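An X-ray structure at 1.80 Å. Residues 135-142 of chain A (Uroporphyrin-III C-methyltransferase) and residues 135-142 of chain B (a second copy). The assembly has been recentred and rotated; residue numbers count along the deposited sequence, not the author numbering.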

# COMPACT_ATOMS: atom_id res chain seq x y z
N ALA A 135 -17.39 -3.06 -5.21
CA ALA A 135 -16.15 -3.82 -5.34
C ALA A 135 -15.71 -4.36 -3.99
O ALA A 135 -15.82 -3.68 -2.97
CB ALA A 135 -15.05 -2.93 -5.92
N ARG A 136 -15.23 -5.60 -3.99
CA ARG A 136 -14.75 -6.24 -2.78
C ARG A 136 -13.28 -6.64 -2.92
O ARG A 136 -12.68 -7.14 -1.98
CB ARG A 136 -15.58 -7.49 -2.48
CG ARG A 136 -15.65 -8.47 -3.64
CD ARG A 136 -16.08 -9.85 -3.17
NE ARG A 136 -17.37 -9.84 -2.49
CZ ARG A 136 -18.54 -9.62 -3.09
NH1 ARG A 136 -18.59 -9.38 -4.39
NH2 ARG A 136 -19.66 -9.66 -2.38
N SER A 137 -12.71 -6.40 -4.09
CA SER A 137 -11.32 -6.77 -4.34
C SER A 137 -10.68 -5.84 -5.35
O SER A 137 -11.37 -5.21 -6.15
CB SER A 137 -11.26 -8.19 -4.90
OG SER A 137 -11.88 -8.25 -6.18
N PHE A 138 -9.35 -5.75 -5.32
CA PHE A 138 -8.65 -4.94 -6.30
C PHE A 138 -7.35 -5.62 -6.72
O PHE A 138 -6.80 -6.45 -5.99
CB PHE A 138 -8.41 -3.51 -5.77
CG PHE A 138 -7.40 -3.42 -4.66
CD1 PHE A 138 -6.04 -3.38 -4.94
CD2 PHE A 138 -7.82 -3.34 -3.33
CE1 PHE A 138 -5.09 -3.27 -3.91
CE2 PHE A 138 -6.89 -3.23 -2.29
CZ PHE A 138 -5.52 -3.19 -2.58
N ALA A 139 -6.89 -5.32 -7.92
CA ALA A 139 -5.64 -5.90 -8.40
C ALA A 139 -4.80 -4.76 -8.94
O ALA A 139 -5.33 -3.74 -9.39
CB ALA A 139 -5.90 -6.93 -9.49
N VAL A 140 -3.49 -4.94 -8.90
CA VAL A 140 -2.58 -3.93 -9.39
C VAL A 140 -1.63 -4.57 -10.40
O VAL A 140 -1.10 -5.66 -10.18
CB VAL A 140 -1.74 -3.31 -8.25
CG1 VAL A 140 -0.85 -2.19 -8.81
CG2 VAL A 140 -2.65 -2.77 -7.15
N ALA A 141 -1.41 -3.89 -11.52
CA ALA A 141 -0.50 -4.41 -12.53
C ALA A 141 0.08 -3.21 -13.24
O ALA A 141 -0.30 -2.08 -12.95
CB ALA A 141 -1.25 -5.30 -13.51
N THR A 142 1.02 -3.44 -14.15
CA THR A 142 1.62 -2.35 -14.91
C THR A 142 1.24 -2.54 -16.37
O THR A 142 0.58 -3.52 -16.71
CB THR A 142 3.16 -2.38 -14.82
OG1 THR A 142 3.67 -3.38 -15.71
CG2 THR A 142 3.61 -2.68 -13.40
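Chain B, residues 135-142: ARSFAVAT

When two copies of one protein pair strand to strand, the same sequence must serve on both sides of the seam, and an antiparallel pairing can be centred so that one residue meets its own copy at the centre and each pair on one side recurs, with the chains exchanged, on the other. The Uroporphyrin-III C-methyltransferase pair illustrates this well. Chain B runs against chain A as an extended strand, with phi near -130 to -145° and psi near 140 to 155° from Phe B138 to Val B140, much as in chain A. The N-to-C directions differ by 165°, and the axes approach to 4.6 Å.

The register centres on Ala A139 and Ala B139, whose CA atoms lie 3.9 Å apart in a non-hydrogen-bonded pair. Flanking it are two hydrogen-bonded pairs, Phe A138 with Val B140 and Val A140 with Phe B138. In the first, Phe A138 N donates to Val B140 O at 3.2 Å and Val B140 N to Phe A138 O at 2.9 Å; in the second, Val A140 N donates to Phe B138 O at 2.8 Å and Phe B138 N to Val A140 O at 3.2 Å. The carbonyls also receive CA-H...O contacts, the shortest being Ala A139 CA to Phe B138 O and Ala B139 CA to Phe A138 O, both 3.1 Å.

Side chains divide by strand alternation. Phenylalanines and valines share one face, where each ring covers the valine opposite. Both phenylalanines adopt chi1 of 70° (p), with chi2 of 82° in Phe A138 and 90° in Phe B138. The CA-to-CB bonds point to this face, but the ring ends come nearer the partner strand, so that Val B140 CB lies over a face of the Phe A138 ring, 4.1 Å from its centroid, and Val A140 CB lies over a face of the Phe B138 ring at 4.0 Å. Both valines are t, and each places CG2 against a ring tip: Phe A138 CZ to Val B140 CG2 and Val A140 CG2 to Phe B138 CZ are both 3.7 Å.

The central alanines point to the other face, where their small side chains suit the close backbone approach: Ala A139 CB meets Ala B139 CB at 3.9 Å. Farther out, Ser A137 CB lies 4.0 Å from Ala B141 CB. Both serines are p, and their OG atoms are hydrogen-bonded elsewhere in the structure.

Water extends the seam at both ends. One donates to Arg A136 O at 2.5 Å and accepts from Thr B142 N at 3.0 Å; another donates to Arg B136 O at 2.9 Å and hydrogen-bonds Thr A142 OG1 at 2.7 Å.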

# COMPACT_ATOMS: atom_id res chain seq x y z
N ALA B 135 6.19 -12.89 -10.71
CA ALA B 135 4.87 -12.28 -10.49
C ALA B 135 4.81 -10.86 -11.02
O ALA B 135 5.59 -10.00 -10.59
CB ALA B 135 4.56 -12.27 -8.97
N ARG B 136 3.87 -10.61 -11.92
CA ARG B 136 3.71 -9.29 -12.52
C ARG B 136 2.37 -8.63 -12.20
O ARG B 136 1.97 -7.66 -12.85
CB ARG B 136 3.92 -9.41 -14.02
CG ARG B 136 5.34 -9.85 -14.30
CD ARG B 136 5.62 -9.99 -15.76
NE ARG B 136 6.96 -10.51 -15.98
CZ ARG B 136 7.45 -10.79 -17.18
NH1 ARG B 136 6.69 -10.60 -18.25
NH2 ARG B 136 8.68 -11.28 -17.31
N SER B 137 1.70 -9.15 -11.19
CA SER B 137 0.42 -8.60 -10.76
C SER B 137 0.10 -9.15 -9.39
O SER B 137 0.58 -10.21 -9.02
CB SER B 137 -0.72 -9.00 -11.72
OG SER B 137 -0.88 -10.42 -11.80
N PHE B 138 -0.68 -8.40 -8.63
CA PHE B 138 -1.11 -8.87 -7.32
C PHE B 138 -2.53 -8.38 -7.07
O PHE B 138 -2.99 -7.40 -7.69
CB PHE B 138 -0.13 -8.46 -6.20
CG PHE B 138 -0.10 -6.99 -5.88
CD1 PHE B 138 -0.95 -6.45 -4.91
CD2 PHE B 138 0.84 -6.15 -6.50
CE1 PHE B 138 -0.86 -5.09 -4.54
CE2 PHE B 138 0.93 -4.79 -6.14
CZ PHE B 138 0.08 -4.26 -5.16
N ALA B 139 -3.25 -9.10 -6.23
CA ALA B 139 -4.62 -8.72 -5.91
C ALA B 139 -4.78 -8.87 -4.41
O ALA B 139 -4.09 -9.68 -3.78
CB ALA B 139 -5.61 -9.63 -6.65
N VAL B 140 -5.68 -8.08 -3.85
CA VAL B 140 -5.95 -8.10 -2.41
C VAL B 140 -7.46 -8.23 -2.20
O VAL B 140 -8.25 -7.60 -2.90
CB VAL B 140 -5.48 -6.79 -1.73
CG1 VAL B 140 -5.66 -6.88 -0.21
CG2 VAL B 140 -4.02 -6.51 -2.08
N ALA B 141 -7.84 -9.06 -1.23
CA ALA B 141 -9.25 -9.26 -0.90
C ALA B 141 -9.28 -9.72 0.55
O ALA B 141 -8.23 -9.85 1.18
CB ALA B 141 -9.85 -10.33 -1.80
N THR B 142 -10.47 -9.93 1.11
CA THR B 142 -10.57 -10.42 2.48
C THR B 142 -10.88 -11.91 2.37
O THR B 142 -11.24 -12.40 1.29
CB THR B 142 -11.70 -9.73 3.29
OG1 THR B 142 -12.96 -9.93 2.64
CG2 THR B 142 -11.43 -8.23 3.41
O HOH W 1 -12.93 -8.95 -0.23
O HOH W 2 3.29 -5.85 -14.62